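Local coordinates for cell division protein FtsI/penicillin binding protein 2 (Legionella pneumophila subsp. pneumophila ATCC 43290, PDB 4ZTK) that probably cross-links the peptide stems of peptidoglycan during cell division, as a penicillin-binding D,D-transpeptidase of the beta-lactamase clan, at residues A[83-88]-A[158-163]; A[164-169]-A[173-178]. All blocks are in the same frame, centred on the assembly; numbering follows the deposited sequence.

Contact 1: residues A[83-88]-A[158-163]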
ATOM      1  N   LYS A  83       1.901   1.914  -7.587  1.00 25.06           N
ATOM      2  CA  LYS A  83       3.073   2.385  -8.331  1.00 24.79           C
ATOM      3  C   LYS A  83       4.329   1.504  -8.239  1.00 24.44           C
ATOM      4  O   LYS A  83       4.988   1.285  -9.255  1.00 27.22           O
ATOM      5  CB  LYS A  83       3.397   3.850  -7.984  1.00 25.25           C
ATOM      6  CG  LYS A  83       2.449   4.869  -8.628  1.00 28.30           C
ATOM      7  CD  LYS A  83       2.766   6.296  -8.180  1.00 30.08           C
ATOM      8  CE  LYS A  83       2.094   7.336  -9.081  1.00 32.83           C
ATOM      9  NZ  LYS A  83       0.608   7.230  -9.083  1.00 27.86           N
ATOM     10  N   PRO A  84       4.673   1.005  -7.030  1.00 22.94           N
ATOM     11  CA  PRO A  84       5.835   0.107  -6.946  1.00 22.78           C
ATOM     12  C   PRO A  84       5.729  -1.123  -7.844  1.00 25.17           C
ATOM     13  O   PRO A  84       6.750  -1.587  -8.355  1.00 26.74           O
ATOM     14  CB  PRO A  84       5.831  -0.331  -5.477  1.00 26.92           C
ATOM     15  CG  PRO A  84       5.223   0.816  -4.756  1.00 28.08           C
ATOM     16  CD  PRO A  84       4.154   1.342  -5.689  1.00 23.62           C
ATOM     17  N   PHE A  85       4.516  -1.634  -8.035  1.00 22.57           N
ATOM     18  CA  PHE A  85       4.311  -2.826  -8.858  1.00 23.12           C
ATOM     19  C   PHE A  85       4.382  -2.510 -10.353  1.00 30.22           C
ATOM     20  O   PHE A  85       4.876  -3.321 -11.143  1.00 27.84           O
ATOM     21  CB  PHE A  85       2.993  -3.508  -8.491  1.00 24.23           C
ATOM     22  CG  PHE A  85       2.899  -3.873  -7.031  1.00 27.32           C
ATOM     23  CD1 PHE A  85       3.429  -5.068  -6.568  1.00 21.20           C
ATOM     24  CD2 PHE A  85       2.302  -3.012  -6.122  1.00 24.76           C
ATOM     25  CE1 PHE A  85       3.354  -5.405  -5.221  1.00 27.21           C
ATOM     26  CE2 PHE A  85       2.223  -3.340  -4.772  1.00 27.92           C
ATOM     27  CZ  PHE A  85       2.753  -4.546  -4.323  1.00 19.96           C
ATOM     28  N   ILE A  86       3.891  -1.333 -10.734  1.00 25.44           N
ATOM     29  CA  ILE A  86       4.051  -0.845 -12.101  1.00 27.57           C
ATOM     30  C   ILE A  86       5.537  -0.749 -12.422  1.00 22.58           C
ATOM     31  O   ILE A  86       5.990  -1.224 -13.458  1.00 29.64           O
ATOM     32  CB  ILE A  86       3.413   0.546 -12.290  1.00 27.63           C
ATOM     33  CG1 ILE A  86       1.894   0.475 -12.146  1.00 28.42           C
ATOM     34  CG2 ILE A  86       3.785   1.132 -13.646  1.00 29.05           C
ATOM     35  CD1 ILE A  86       1.208  -0.324 -13.233  1.00 28.85           C
ATOM     36  N   ALA A  87       6.290  -0.139 -11.513  1.00 25.70           N
ATOM     37  CA  ALA A  87       7.731   0.006 -11.680  1.00 31.10           C
ATOM     38  C   ALA A  87       8.425  -1.350 -11.754  1.00 29.64           C
ATOM     39  O   ALA A  87       9.314  -1.551 -12.579  1.00 32.10           O
ATOM     40  CB  ALA A  87       8.320   0.839 -10.552  1.00 23.47           C
ATOM     41  N   ALA A  88       8.020  -2.271 -10.883  1.00 33.82           N
ATOM     42  CA  ALA A  88       8.610  -3.606 -10.836  1.00 31.33           C
ATOM     43  C   ALA A  88       8.420  -4.332 -12.156  1.00 29.54           C
ATOM     44  O   ALA A  88       9.361  -4.919 -12.692  1.00 29.87           O
ATOM     45  CB  ALA A  88       8.004  -4.417  -9.698  1.00 32.75           C
ATOM     46  N   PHE A 158       1.181 -10.452  -9.115  1.00 30.33           N
ATOM     47  CA  PHE A 158       1.329  -9.835  -7.798  1.00 27.83           C
ATOM     48  C   PHE A 158       0.054  -9.915  -6.954  1.00 37.15           C
ATOM     49  O   PHE A 158       0.038  -9.466  -5.804  1.00 28.49           O
ATOM     50  CB  PHE A 158       1.751  -8.367  -7.920  1.00 32.64           C
ATOM     51  CG  PHE A 158       3.238  -8.167  -8.021  1.00 29.76           C
ATOM     52  CD1 PHE A 158       4.062  -8.450  -6.944  1.00 27.64           C
ATOM     53  CD2 PHE A 158       3.806  -7.673  -9.187  1.00 34.48           C
ATOM     54  CE1 PHE A 158       5.432  -8.257  -7.028  1.00 33.58           C
ATOM     55  CE2 PHE A 158       5.178  -7.476  -9.281  1.00 36.07           C
ATOM     56  CZ  PHE A 158       5.992  -7.772  -8.201  1.00 33.66           C
ATOM     57  N   GLY A 159      -1.014 -10.460  -7.531  1.00 31.68           N
ATOM     58  CA  GLY A 159      -2.259 -10.631  -6.805  1.00 30.43           C
ATOM     59  C   GLY A 159      -3.298  -9.564  -7.101  1.00 39.47           C
ATOM     60  O   GLY A 159      -4.308  -9.472  -6.406  1.00 40.30           O
ATOM     61  N   PHE A 160      -3.057  -8.754  -8.129  1.00 29.24           N
ATOM     62  CA  PHE A 160      -4.014  -7.720  -8.507  1.00 29.46           C
ATOM     63  C   PHE A 160      -5.026  -8.208  -9.545  1.00 33.74           C
ATOM     64  O   PHE A 160      -4.683  -8.927 -10.484  1.00 33.64           O
ATOM     65  CB  PHE A 160      -3.298  -6.466  -9.025  1.00 26.99           C
ATOM     66  CG  PHE A 160      -2.525  -5.739  -7.972  1.00 27.30           C
ATOM     67  CD1 PHE A 160      -3.163  -4.859  -7.113  1.00 28.74           C
ATOM     68  CD2 PHE A 160      -1.161  -5.941  -7.829  1.00 24.59           C
ATOM     69  CE1 PHE A 160      -2.452  -4.185  -6.129  1.00 32.56           C
ATOM     70  CE2 PHE A 160      -0.441  -5.271  -6.846  1.00 26.10           C
ATOM     71  CZ  PHE A 160      -1.088  -4.393  -5.994  1.00 27.02           C
ATOM     72  N   ASP A 161      -6.276  -7.798  -9.363  1.00 30.40           N
ATOM     73  CA  ASP A 161      -7.335  -8.059 -10.329  1.00 31.98           C
ATOM     74  C   ASP A 161      -7.187  -7.115 -11.521  1.00 34.17           C
ATOM     75  O   ASP A 161      -7.509  -5.936 -11.429  1.00 35.59           O
ATOM     76  CB  ASP A 161      -8.692  -7.846  -9.657  1.00 32.65           C
ATOM     77  CG  ASP A 161      -9.873  -8.095 -10.588  1.00 37.65           C
ATOM     78  OD1 ASP A 161      -9.692  -8.308 -11.810  1.00 40.47           O
ATOM     79  OD2 ASP A 161     -11.007  -8.071 -10.075  1.00 40.28           O
HETATM   80  N   MSE A 162      -6.715  -7.642 -12.643  1.00 36.20           N
HETATM   81  CA  MSE A 162      -6.593  -6.848 -13.859  1.00 30.14           C
HETATM   82  C   MSE A 162      -7.659  -7.270 -14.863  1.00 40.54           C
HETATM   83  O   MSE A 162      -7.481  -7.130 -16.074  1.00 44.62           O
HETATM   84  CB  MSE A 162      -5.198  -7.012 -14.454  1.00 30.48           C
HETATM   85  CG  MSE A 162      -4.087  -6.758 -13.449  1.00 28.38           C
HETATM   86 SE   MSE A 162      -4.101  -4.925 -12.770  0.65 39.52          SE
HETATM   87  CE  MSE A 162      -3.402  -4.032 -14.359  1.00 27.78           C
ATOM     88  N   ASN A 163      -8.774  -7.783 -14.347  1.00 42.70           N
ATOM     89  CA  ASN A 163      -9.845  -8.288 -15.203  1.00 48.98           C
ATOM     90  C   ASN A 163     -11.198  -7.617 -14.987  1.00 47.64           C
ATOM     91  O   ASN A 163     -11.854  -7.237 -15.949  1.00 49.68           O
ATOM     92  CB  ASN A 163      -9.979  -9.805 -15.058  1.00 60.42           C
ATOM     93  CG  ASN A 163      -8.961 -10.563 -15.889  1.00 74.65           C
ATOM     94  OD1 ASN A 163      -7.804 -10.711 -15.492  1.00 75.46           O
ATOM     95  ND2 ASN A 163      -9.389 -11.049 -17.051  1.00 81.00           N
TER

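Contact 2: residues A[164-169]-A[173-178]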
ATOM      1  N   SER A 164     -11.611  -7.473 -13.731  1.00 55.91           N
ATOM      2  CA  SER A 164     -12.924  -6.912 -13.413  1.00 59.85           C
ATOM      3  C   SER A 164     -13.150  -5.562 -14.065  1.00 67.52           C
ATOM      4  O   SER A 164     -13.993  -5.421 -14.948  1.00 74.77           O
ATOM      5  CB  SER A 164     -13.095  -6.762 -11.905  1.00 53.24           C
ATOM      6  OG  SER A 164     -13.032  -8.019 -11.260  1.00 64.93           O
ATOM      7  N   TRP A 165     -12.387  -4.572 -13.618  1.00 70.17           N
ATOM      8  CA  TRP A 165     -12.512  -3.214 -14.122  1.00 65.79           C
ATOM      9  C   TRP A 165     -11.634  -3.016 -15.357  1.00 66.16           C
ATOM     10  O   TRP A 165     -10.628  -2.307 -15.306  1.00 72.48           O
ATOM     11  CB  TRP A 165     -12.141  -2.206 -13.024  1.00 64.42           C
ATOM     12  CG  TRP A 165     -13.011  -2.284 -11.778  1.00 66.71           C
ATOM     13  CD1 TRP A 165     -14.170  -2.995 -11.628  1.00 70.89           C
ATOM     14  CD2 TRP A 165     -12.781  -1.630 -10.516  1.00 66.11           C
ATOM     15  NE1 TRP A 165     -14.675  -2.821 -10.360  1.00 67.50           N
ATOM     16  CE2 TRP A 165     -13.842  -1.989  -9.658  1.00 66.81           C
ATOM     17  CE3 TRP A 165     -11.782  -0.775 -10.032  1.00 62.63           C
ATOM     18  CZ2 TRP A 165     -13.933  -1.524  -8.342  1.00 62.77           C
ATOM     19  CZ3 TRP A 165     -11.875  -0.316  -8.724  1.00 63.04           C
ATOM     20  CH2 TRP A 165     -12.942  -0.690  -7.896  1.00 61.60           C
ATOM     21  N   TRP A 166     -12.017  -3.650 -16.464  1.00 62.16           N
ATOM     22  CA  TRP A 166     -11.257  -3.546 -17.710  1.00 66.34           C
ATOM     23  C   TRP A 166     -12.163  -3.610 -18.942  1.00 77.03           C
ATOM     24  O   TRP A 166     -12.959  -4.539 -19.090  1.00 82.91           O
ATOM     25  CB  TRP A 166     -10.187  -4.643 -17.785  1.00 66.82           C
ATOM     26  CG  TRP A 166      -9.173  -4.427 -18.879  1.00 68.40           C
ATOM     27  CD1 TRP A 166      -9.304  -4.759 -20.199  1.00 70.55           C
ATOM     28  CD2 TRP A 166      -7.875  -3.830 -18.744  1.00 67.23           C
ATOM     29  NE1 TRP A 166      -8.170  -4.402 -20.892  1.00 70.24           N
ATOM     30  CE2 TRP A 166      -7.279  -3.832 -20.023  1.00 66.15           C
ATOM     31  CE3 TRP A 166      -7.162  -3.291 -17.668  1.00 62.96           C
ATOM     32  CZ2 TRP A 166      -6.003  -3.315 -20.251  1.00 65.78           C
ATOM     33  CZ3 TRP A 166      -5.894  -2.782 -17.899  1.00 59.92           C
ATOM     34  CH2 TRP A 166      -5.329  -2.797 -19.180  1.00 57.09           C
ATOM     35  N   GLN A 167     -12.032  -2.621 -19.824  1.00 76.68           N
ATOM     36  CA  GLN A 167     -12.858  -2.543 -21.028  1.00 76.46           C
ATOM     37  C   GLN A 167     -12.129  -3.012 -22.284  1.00 75.85           C
ATOM     38  O   GLN A 167     -10.972  -2.666 -22.512  1.00 75.10           O
ATOM     39  CB  GLN A 167     -13.369  -1.119 -21.246  1.00 83.92           C
ATOM     40  CG  GLN A 167     -14.515  -0.702 -20.345  1.00 88.46           C
ATOM     41  CD  GLN A 167     -15.270   0.492 -20.902  1.00 90.67           C
ATOM     42  OE1 GLN A 167     -15.461   1.498 -20.216  1.00 86.23           O
ATOM     43  NE2 GLN A 167     -15.703   0.386 -22.156  1.00 94.33           N
ATOM     44  N   ALA A 168     -12.829  -3.779 -23.110  1.00 79.22           N
ATOM     45  CA  ALA A 168     -12.236  -4.361 -24.309  1.00 85.95           C
ATOM     46  C   ALA A 168     -11.940  -3.332 -25.400  1.00 87.27           C
ATOM     47  O   ALA A 168     -10.863  -3.349 -25.996  1.00 92.96           O
ATOM     48  CB  ALA A 168     -13.126  -5.473 -24.855  1.00 91.30           C
ATOM     49  N   ASP A 169     -12.890  -2.441 -25.664  1.00 77.68           N
ATOM     50  CA  ASP A 169     -12.731  -1.486 -26.758  1.00 77.47           C
ATOM     51  C   ASP A 169     -12.306  -0.095 -26.286  1.00 71.54           C
ATOM     52  O   ASP A 169     -12.409   0.880 -27.030  1.00 73.26           O
ATOM     53  CB  ASP A 169     -13.999  -1.416 -27.621  1.00 85.03           C
ATOM     54  CG  ASP A 169     -15.200  -0.880 -26.862  1.00 86.30           C
ATOM     55  OD1 ASP A 169     -16.173  -0.455 -27.528  1.00 82.16           O
ATOM     56  OD2 ASP A 169     -15.169  -0.878 -25.609  1.00 80.38           O
ATOM     57  N   ASP A 173      -3.806   2.559 -23.968  1.00 37.15           N
ATOM     58  CA  ASP A 173      -2.990   3.538 -23.270  1.00 41.63           C
ATOM     59  C   ASP A 173      -3.767   4.236 -22.166  1.00 44.23           C
ATOM     60  O   ASP A 173      -3.214   4.550 -21.112  1.00 43.42           O
ATOM     61  CB  ASP A 173      -2.372   4.533 -24.250  1.00 37.95           C
ATOM     62  CG  ASP A 173      -1.246   3.914 -25.054  1.00 49.14           C
ATOM     63  OD1 ASP A 173      -0.609   2.969 -24.538  1.00 52.68           O
ATOM     64  OD2 ASP A 173      -0.999   4.354 -26.195  1.00 51.99           O
ATOM     65  N   LEU A 174      -5.056   4.458 -22.399  1.00 42.33           N
ATOM     66  CA  LEU A 174      -5.889   5.073 -21.379  1.00 41.66           C
ATOM     67  C   LEU A 174      -5.995   4.147 -20.173  1.00 41.81           C
ATOM     68  O   LEU A 174      -5.913   4.593 -19.031  1.00 36.80           O
ATOM     69  CB  LEU A 174      -7.277   5.400 -21.926  1.00 44.51           C
ATOM     70  CG  LEU A 174      -8.035   6.495 -21.174  1.00 53.39           C
ATOM     71  CD1 LEU A 174      -7.235   7.790 -21.184  1.00 57.74           C
ATOM     72  CD2 LEU A 174      -9.412   6.719 -21.777  1.00 58.86           C
ATOM     73  N   GLN A 175      -6.163   2.854 -20.434  1.00 35.44           N
ATOM     74  CA  GLN A 175      -6.307   1.879 -19.360  1.00 37.63           C
ATOM     75  C   GLN A 175      -4.993   1.612 -18.625  1.00 33.89           C
ATOM     76  O   GLN A 175      -4.999   1.342 -17.427  1.00 38.39           O
ATOM     77  CB  GLN A 175      -6.929   0.586 -19.883  1.00 38.23           C
ATOM     78  CG  GLN A 175      -8.354   0.791 -20.364  1.00 43.38           C
ATOM     79  CD  GLN A 175      -9.021  -0.492 -20.801  1.00 55.09           C
ATOM     80  OE1 GLN A 175      -9.675  -1.165 -20.004  1.00 61.94           O
ATOM     81  NE2 GLN A 175      -8.868  -0.837 -22.076  1.00 49.41           N
ATOM     82  N   LEU A 176      -3.872   1.697 -19.337  1.00 33.05           N
ATOM     83  CA  LEU A 176      -2.566   1.619 -18.680  1.00 33.89           C
ATOM     84  C   LEU A 176      -2.337   2.860 -17.810  1.00 32.85           C
ATOM     85  O   LEU A 176      -1.674   2.795 -16.776  1.00 29.71           O
ATOM     86  CB  LEU A 176      -1.445   1.464 -19.710  1.00 30.40           C
ATOM     87  CG  LEU A 176      -1.377   0.090 -20.383  1.00 35.90           C
ATOM     88  CD1 LEU A 176      -0.314   0.067 -21.471  1.00 38.50           C
ATOM     89  CD2 LEU A 176      -1.113  -1.006 -19.352  1.00 28.44           C
ATOM     90  N   ALA A 177      -2.893   3.991 -18.235  1.00 32.57           N
ATOM     91  CA  ALA A 177      -2.815   5.215 -17.449  1.00 32.36           C
ATOM     92  C   ALA A 177      -3.599   5.043 -16.156  1.00 29.43           C
ATOM     93  O   ALA A 177      -3.137   5.426 -15.083  1.00 29.44           O
ATOM     94  CB  ALA A 177      -3.351   6.400 -18.250  1.00 37.05           C
HETATM   95  N   MSE A 178      -4.787   4.457 -16.268  1.00 26.97           N
HETATM   96  CA  MSE A 178      -5.626   4.206 -15.102  1.00 35.01           C
HETATM   97  C   MSE A 178      -4.960   3.209 -14.163  1.00 35.26           C
HETATM   98  O   MSE A 178      -5.042   3.344 -12.946  1.00 35.95           O
HETATM   99  CB  MSE A 178      -6.997   3.681 -15.529  1.00 27.71           C
HETATM  100  CG  MSE A 178      -7.830   4.687 -16.309  1.00 35.13           C
HETATM  101 SE   MSE A 178      -9.523   3.931 -16.913  0.65 66.35          SE
HETATM  102  CE  MSE A 178     -10.435   3.795 -15.193  1.00 70.79           C
TER

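Contact 1: residues A[83-88]-A[158-163]
With CG beside the backbone N and anti to the carbonyl carbon in both Phe85 and Phe160 (chi1 -56° and -68°), the two rings are turned toward each other where helix 83-92 faces the loop that follows helix 148-157. Phe158, from the same loop, brings a third ring, and the three form an aromatic cluster centred on Phe85. Each pair is T-shaped, but Phe85 plays opposite parts in them. Toward Phe158 it offers its edge: CD1 of Phe85 stands 3.4 Å from CG of Phe158, over one face of that ring and displaced toward its rim, with the planes at 68°. Toward Phe160 it offers a face: CE2 of Phe160 lies over the centre of the Phe85 ring, 3.6 Å from Phe85 CG, and CZ of Phe160 settles beside it, 3.7 Å from Phe85 CD2. The ring centroids are 4.8 Å apart for Phe85 and Phe158 and 4.9 Å for Phe85 and Phe160. One turn along the helix, CB of Ala88 touches CE2 of Phe158 at 4.2 Å, a lighter contact. Between the two loop rings the chain passes through Gly159, whose positive phi closes helix 148-157 with a Schellman motif. Tyr196, on helix 189-200, adds another edge-to-face partner for Phe85. The same helix 83-92 carries Lys83, whose NZ is hydrogen-bonded to Ser80 and Asn136, an arrangement consistent with the SxxK active-site motif of penicillin-binding proteins. No hydrogen bond crosses between 83-88 and 158-163; the helix is joined to the loop by dispersion and by the weak electrostatics of ring C-H groups directed at pi faces.

Contact 2: residues A[164-169]-A[173-178]
Gln175 reaches from helix 172-181 to the backbone of Gln167, its side chain running obliquely across one face of the Trp166 indole, and this is where the contact is tight. Its primary amide uses both ends on one residue: OE1 accepts from Gln167 N at 2.8 Å, with an N-H...O angle of 150°, while NE2 donates to Gln167 O at 2.8 Å, in the plane of that carbonyl. Neither bond is ideal: in the first the donor is tilted 25° from the carbonyl plane of Gln175, and in the second the acceptor lies somewhat out of the Gln175 amide plane. Two bonds to the main chain of one residue fix the rotation of the amide, and the side chain, extended beyond CG (chi2 -176°), carries the amide from the helix to the loop backbone. Along the way, CB of Gln175 makes a CH-pi contact 4.0 Å from the centroid of the six-membered ring of Trp166, and OE1 sits over the same face, 3.5 Å from CD2 of Trp166. The unit is a glutamine side chain pairing with a main-chain N-H and C=O much as a neighbouring beta strand would, here tying the irregular 164-169 segment to the start of the helix it leads into, within the all-helical part of the transpeptidase domain. Arg152 makes a cation-pi contact with Trp166 from helix 148-157, which also supplies Val148 against the indole. The margin is looser. The exposed side chain of Gln167 contributes little beyond CB, 3.9 Å from OE1 of Gln175, and its end leads away from the helix.

How the contacts relate
Contact 1 is buried, with all its touching residues enclosed, whereas contact 2 lies farther from the centre of the chain and is only partly buried. Their centres are 14 Å apart, and the loop between helices 148-157 and 172-181 serves both: Phe158 and Phe160 of 158-163 turn their rings to helix 83-92, and residues 164-169 run on across the outer side to helix 172-181. Chemistry changes along this loop with depth. The inner half presents aromatic rings and bonds to its partner through none of its polar groups; the outer half offers its main chain to a glutamine amide, with the Trp166 indole lying against the glutamine chain. A hydrogen bond between Ser164 and Asp161 links the two halves.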